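Probable acylphosphatase (Bacillus subtilis, PDB 3BR8) catalyses the hydrolysis of acyl phosphates to a carboxylate and phosphate, as a small single-domain enzyme of the acylphosphatase family. Local coordinates at residues V15-F20 with S67-I72; V42-E47 with Q54-A59. One frame throughout, in Å; residues are numbered along the deposited sequence. Where two conformers were deposited one is given.

Contact 1. Residues V15-F20 with S67-I72. With PO4 (phosphate ion), chain B.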
# COMPACT_ATOMS: atom_id res chain seq x y z
N VAL A 15 7.74 0.24 12.31
CA VAL A 15 7.63 1.71 12.31
C VAL A 15 6.19 2.19 12.11
O VAL A 15 5.97 3.34 11.71
CB VAL A 15 8.54 2.37 11.22
CG1 VAL A 15 10.02 2.27 11.61
CG2 VAL A 15 8.31 1.73 9.85
N GLY A 16 5.21 1.33 12.39
CA GLY A 16 3.81 1.69 12.19
C GLY A 16 3.45 1.91 10.73
O GLY A 16 2.51 2.66 10.41
N PHE A 17 4.16 1.24 9.82
CA PHE A 17 3.92 1.43 8.38
C PHE A 17 2.61 0.81 7.93
O PHE A 17 1.90 1.41 7.10
CB PHE A 17 5.09 0.85 7.56
CG PHE A 17 5.29 1.53 6.22
CD1 PHE A 17 4.72 1.03 5.06
CD2 PHE A 17 6.10 2.66 6.13
CE1 PHE A 17 4.93 1.68 3.83
CE2 PHE A 17 6.31 3.29 4.93
CZ PHE A 17 5.72 2.82 3.79
N ARG A 18 2.27 -0.37 8.43
CA ARG A 18 1.02 -1.00 8.02
C ARG A 18 -0.18 -0.14 8.42
O ARG A 18 -1.08 0.07 7.61
CB ARG A 18 0.91 -2.43 8.55
CG ARG A 18 1.96 -3.38 7.94
CD ARG A 18 1.99 -4.71 8.66
NE ARG A 18 2.36 -4.53 10.07
CZ ARG A 18 2.39 -5.50 10.98
NH1 ARG A 18 2.10 -6.76 10.64
NH2 ARG A 18 2.73 -5.21 12.23
N TYR A 19 -0.18 0.37 9.65
CA TYR A 19 -1.22 1.30 10.10
C TYR A 19 -1.30 2.53 9.20
O TYR A 19 -2.40 2.95 8.80
CB TYR A 19 -0.95 1.73 11.55
CG TYR A 19 -1.68 2.98 11.96
CD1 TYR A 19 -3.02 2.94 12.38
CD2 TYR A 19 -1.06 4.23 11.89
CE1 TYR A 19 -3.69 4.11 12.75
CE2 TYR A 19 -1.72 5.39 12.23
CZ TYR A 19 -3.03 5.33 12.65
OH TYR A 19 -3.68 6.49 12.98
N PHE A 20 -0.15 3.14 8.88
CA PHE A 20 -0.13 4.32 8.03
C PHE A 20 -0.73 4.04 6.66
O PHE A 20 -1.56 4.81 6.17
CB PHE A 20 1.31 4.83 7.89
CG PHE A 20 1.46 5.84 6.80
CD1 PHE A 20 0.93 7.12 6.95
CD2 PHE A 20 2.11 5.52 5.62
CE1 PHE A 20 1.05 8.07 5.94
CE2 PHE A 20 2.23 6.47 4.61
CZ PHE A 20 1.70 7.74 4.77
N SER A 67 10.08 5.81 9.48
CA SER A 67 10.29 5.02 8.27
C SER A 67 11.17 5.76 7.28
O SER A 67 11.27 6.99 7.32
CB SER A 67 8.95 4.66 7.62
OG SER A 67 8.39 5.77 6.92
N LYS A 68 11.82 5.00 6.41
CA LYS A 68 12.46 5.56 5.23
C LYS A 68 12.21 4.64 4.04
O LYS A 68 12.70 3.51 4.01
CB LYS A 68 13.96 5.77 5.44
CG LYS A 68 14.64 6.48 4.27
CD LYS A 68 16.14 6.57 4.47
N VAL A 69 11.43 5.14 3.08
CA VAL A 69 11.16 4.40 1.84
C VAL A 69 12.30 4.62 0.86
O VAL A 69 12.56 5.75 0.44
CB VAL A 69 9.82 4.85 1.20
CG1 VAL A 69 9.61 4.19 -0.16
CG2 VAL A 69 8.66 4.51 2.13
N THR A 70 13.00 3.54 0.52
CA THR A 70 14.13 3.62 -0.41
C THR A 70 13.75 3.16 -1.81
O THR A 70 14.40 3.54 -2.79
CB THR A 70 15.36 2.82 0.09
OG1 THR A 70 15.02 1.43 0.18
CG2 THR A 70 15.84 3.34 1.44
N ASP A 71 12.72 2.33 -1.91
CA ASP A 71 12.21 1.90 -3.20
C ASP A 71 10.72 1.60 -3.16
O ASP A 71 10.20 1.10 -2.15
CB ASP A 71 12.96 0.66 -3.71
CG ASP A 71 12.58 0.31 -5.13
OD1 ASP A 71 11.98 -0.77 -5.34
OD2 ASP A 71 12.87 1.11 -6.04
N ILE A 72 10.03 1.92 -4.26
CA ILE A 72 8.65 1.48 -4.48
C ILE A 72 8.54 0.93 -5.89
O ILE A 72 8.85 1.62 -6.87
CB ILE A 72 7.62 2.62 -4.26
CG1 ILE A 72 7.49 2.94 -2.77
CG2 ILE A 72 6.25 2.22 -4.82
CD1 ILE A 72 6.35 3.88 -2.42
P PO4 B . 4.93 -2.11 11.32
O1 PO4 B . 5.70 -1.14 10.42
O2 PO4 B . 4.96 -1.46 12.68
O3 PO4 B . 5.66 -3.44 11.30
O4 PO4 B . 3.50 -2.17 10.80
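The phosphate-binding loop of the acylphosphatase active site, with the helix start that follows it, meets edge strand 68-77 and the residue just before it, through Val15 and Phe17 on one side and Ser67 and Val69 on the other. Val15 CG2 touches Ser67 CB at 3.7 Å. Phe17 CD2 lies 3.8 Å from Ser67 CB, which comes in at the edge of the ring near its plane. Ser67 OG also lies at that edge, but its hydrogen bond goes to the backbone O of Ser64. Farther along the ring, Phe17 CZ meets Val69 CG2 at 3.8 Å, and the two side chains cross at about a right angle. Phe17 holds CG anti to its backbone N (chi1 -153°), which sends the ring toward the strand while its N-H stays with the phosphate.

The bound phosphate is gripped by successive backbone amides. Val15 N and Phe17 N both donate to O1, Gly16 N donates to O2 and Arg18 N to O4. The Arg18 side chain bends at chi3 (-61°) and brings NE to 2.7 Å from phosphate O4, with an N-H...O angle of 163°. O4 lies in the guanidinium plane, at its edge. O4 thus takes two bonds from one residue. Gly14 N and Asn36 ND2 add further bonds to the ion. A leucine in place of Arg18 would probably lose the NE bond to phosphate O4 and leave the ion without the positive charge now beside it.

Arg18 and Asn36 are active-site residues. The ion probably came from the crystallisation liquor, but it marks where the phosphate group of a substrate is likely to bind. A cradle of loop amides at a helix N-terminus, completed by an arginine, is the hallmark of the acylphosphatase active site.

Contact 2. Residues V42-E47 with Q54-A59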
# COMPACT_ATOMS: atom_id res chain seq x y z
N VAL A 42 7.42 -4.52 2.35
CA VAL A 42 5.99 -4.41 2.64
C VAL A 42 5.23 -4.55 1.32
O VAL A 42 5.55 -3.86 0.34
CB VAL A 42 5.66 -3.07 3.33
CG1 VAL A 42 4.16 -2.92 3.54
CG2 VAL A 42 6.38 -2.97 4.67
N GLU A 43 4.27 -5.46 1.29
CA GLU A 43 3.43 -5.64 0.12
C GLU A 43 2.09 -4.93 0.32
O GLU A 43 1.52 -4.95 1.41
CB GLU A 43 3.25 -7.13 -0.22
CG GLU A 43 2.12 -7.83 0.48
CD GLU A 43 1.90 -9.25 -0.01
OE1 GLU A 43 2.90 -9.94 -0.28
OE2 GLU A 43 0.73 -9.67 -0.11
N ILE A 44 1.62 -4.27 -0.73
CA ILE A 44 0.36 -3.54 -0.70
C ILE A 44 -0.41 -3.88 -1.97
O ILE A 44 0.12 -3.69 -3.08
CB ILE A 44 0.58 -2.01 -0.68
CG1 ILE A 44 1.47 -1.55 0.49
CG2 ILE A 44 -0.77 -1.29 -0.65
CD1 ILE A 44 1.92 -0.09 0.39
N LEU A 45 -1.62 -4.40 -1.82
CA LEU A 45 -2.53 -4.57 -2.94
C LEU A 45 -3.61 -3.52 -2.78
O LEU A 45 -4.26 -3.46 -1.72
CB LEU A 45 -3.13 -5.98 -2.92
CG LEU A 45 -3.95 -6.45 -4.12
CD1 LEU A 45 -5.41 -5.98 -4.10
CD2 LEU A 45 -3.24 -6.12 -5.42
N ALA A 46 -3.79 -2.67 -3.78
CA ALA A 46 -4.79 -1.60 -3.68
C ALA A 46 -5.60 -1.51 -4.97
O ALA A 46 -5.04 -1.53 -6.07
CB ALA A 46 -4.12 -0.27 -3.38
N GLU A 47 -6.92 -1.39 -4.82
CA GLU A 47 -7.88 -1.36 -5.92
C GLU A 47 -8.75 -0.11 -5.74
O GLU A 47 -9.28 0.14 -4.69
CB GLU A 47 -8.78 -2.61 -5.93
CG GLU A 47 -8.05 -3.95 -6.05
CD GLU A 47 -8.97 -5.17 -6.16
OE1 GLU A 47 -10.20 -5.04 -5.93
OE2 GLU A 47 -8.47 -6.27 -6.49
N GLN A 54 -3.15 6.85 -7.74
CA GLN A 54 -1.94 7.63 -8.01
C GLN A 54 -1.54 8.47 -6.80
O GLN A 54 -0.37 8.49 -6.42
CB GLN A 54 -2.15 8.53 -9.22
CG GLN A 54 -0.91 9.35 -9.59
CD GLN A 54 -1.10 10.20 -10.82
OE1 GLN A 54 -0.43 11.22 -10.99
NE2 GLN A 54 -1.99 9.78 -11.71
N SER A 55 -2.51 9.16 -6.20
CA SER A 55 -2.23 9.95 -5.01
C SER A 55 -1.82 9.07 -3.82
O SER A 55 -0.96 9.46 -3.03
CB SER A 55 -3.40 10.88 -4.67
OG SER A 55 -4.60 10.17 -4.40
N PHE A 56 -2.40 7.88 -3.72
CA PHE A 56 -1.99 6.90 -2.69
C PHE A 56 -0.51 6.52 -2.80
O PHE A 56 0.19 6.50 -1.79
CB PHE A 56 -2.88 5.67 -2.83
CG PHE A 56 -2.54 4.51 -1.91
CD1 PHE A 56 -2.79 4.58 -0.54
CD2 PHE A 56 -2.10 3.31 -2.44
CE1 PHE A 56 -2.53 3.48 0.27
CE2 PHE A 56 -1.84 2.20 -1.63
CZ PHE A 56 -2.07 2.29 -0.27
N VAL A 57 -0.04 6.23 -4.01
CA VAL A 57 1.36 5.89 -4.22
C VAL A 57 2.28 7.01 -3.70
O VAL A 57 3.29 6.74 -3.04
CB VAL A 57 1.65 5.57 -5.71
CG1 VAL A 57 3.15 5.51 -6.00
CG2 VAL A 57 1.00 4.26 -6.08
N GLU A 58 1.93 8.26 -3.99
CA GLU A 58 2.73 9.38 -3.50
C GLU A 58 2.73 9.49 -1.98
O GLU A 58 3.76 9.76 -1.36
CB GLU A 58 2.29 10.69 -4.14
CG GLU A 58 2.60 10.74 -5.62
CD GLU A 58 4.04 10.36 -5.92
OE1 GLU A 58 4.96 11.10 -5.47
OE2 GLU A 58 4.26 9.33 -6.60
N ALA A 59 1.57 9.26 -1.38
CA ALA A 59 1.46 9.29 0.09
C ALA A 59 2.29 8.19 0.73
O ALA A 59 2.98 8.41 1.72
CB ALA A 59 -0.00 9.19 0.53
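Phe56 of helix 50-62 points its ring at the sheet and meets Ile44 and Ala46 of strand 42-48 with one end of that ring. The two strand residues approach it differently. Ile44 comes to the edge: its CG2 methyl lies in the plane of the ring, 3.8 Å from Phe56 CE2. The same methyl is equally near Phe56 CZ, so it sits against the CE2-CZ bond. Ala46 CB also reaches Phe56 CE2, at 3.8 Å, but from an oblique direction. CE2 is therefore shared by the two strand residues.

The torsions explain the reach. Phe56 has CG anti to its backbone N (chi1 176°), and the side chain extends from the helix to the strand. The nearest CA atoms, those of Ala46 and Phe56, are 9.0 Å apart, and the Phe56 side chain with Ala46 CB bridges them. On Ile44 the CG2 branch, not the longer CG1 arm, does the touching. Ile44 and Ala46 are two apart on the strand, and both direct CB toward the helix. Leu45 between them directs its CB away.

The contact is wholly apolar and buried. Its three touching residues bury 106 Å² between the segments. Val21 of helix 17-27 touches both Ile44 and Phe56, and Ala25 of that helix also meets the Phe56 ring. Ile6 of strand 2-9 packs on the ring as well. Phe56 thus lies where both helices meet the sheet. Ile44 and Ala46 are held in the sheet by backbone hydrogen bonds to Ile6 and Tyr4.

This is core packing between a helix and the strand before it. It belongs to the alpha/beta sandwich of acylphosphatase, a ferredoxin-like fold, with two helices on one face of the sheet and strand order 4-1-3-2 in its four main strands.

Overall arrangement
The centres of the two contacts lie 11 Å apart, and both draw on the same five-stranded sheet. Contact 1 joins the start of helix 17-27 to edge strand 68-77. Contact 2 joins inner strand 42-48 to helix 50-62. Along the chain, contact 2 is nested within the loop that contact 1 closes, and helix 50-62 leads on to strand 68-77. Phe20 CZ lies 3.4 Å from Ala59 O, so helix 17-27 and helix 50-62 touch here. Contact 1 contains Arg18 of the active site, while contact 2 lies near the centre of the chain. Phe17, whose amide binds the phosphate, also packs on Val42 of strand 42-48, so the active-site helix start adjoins the core.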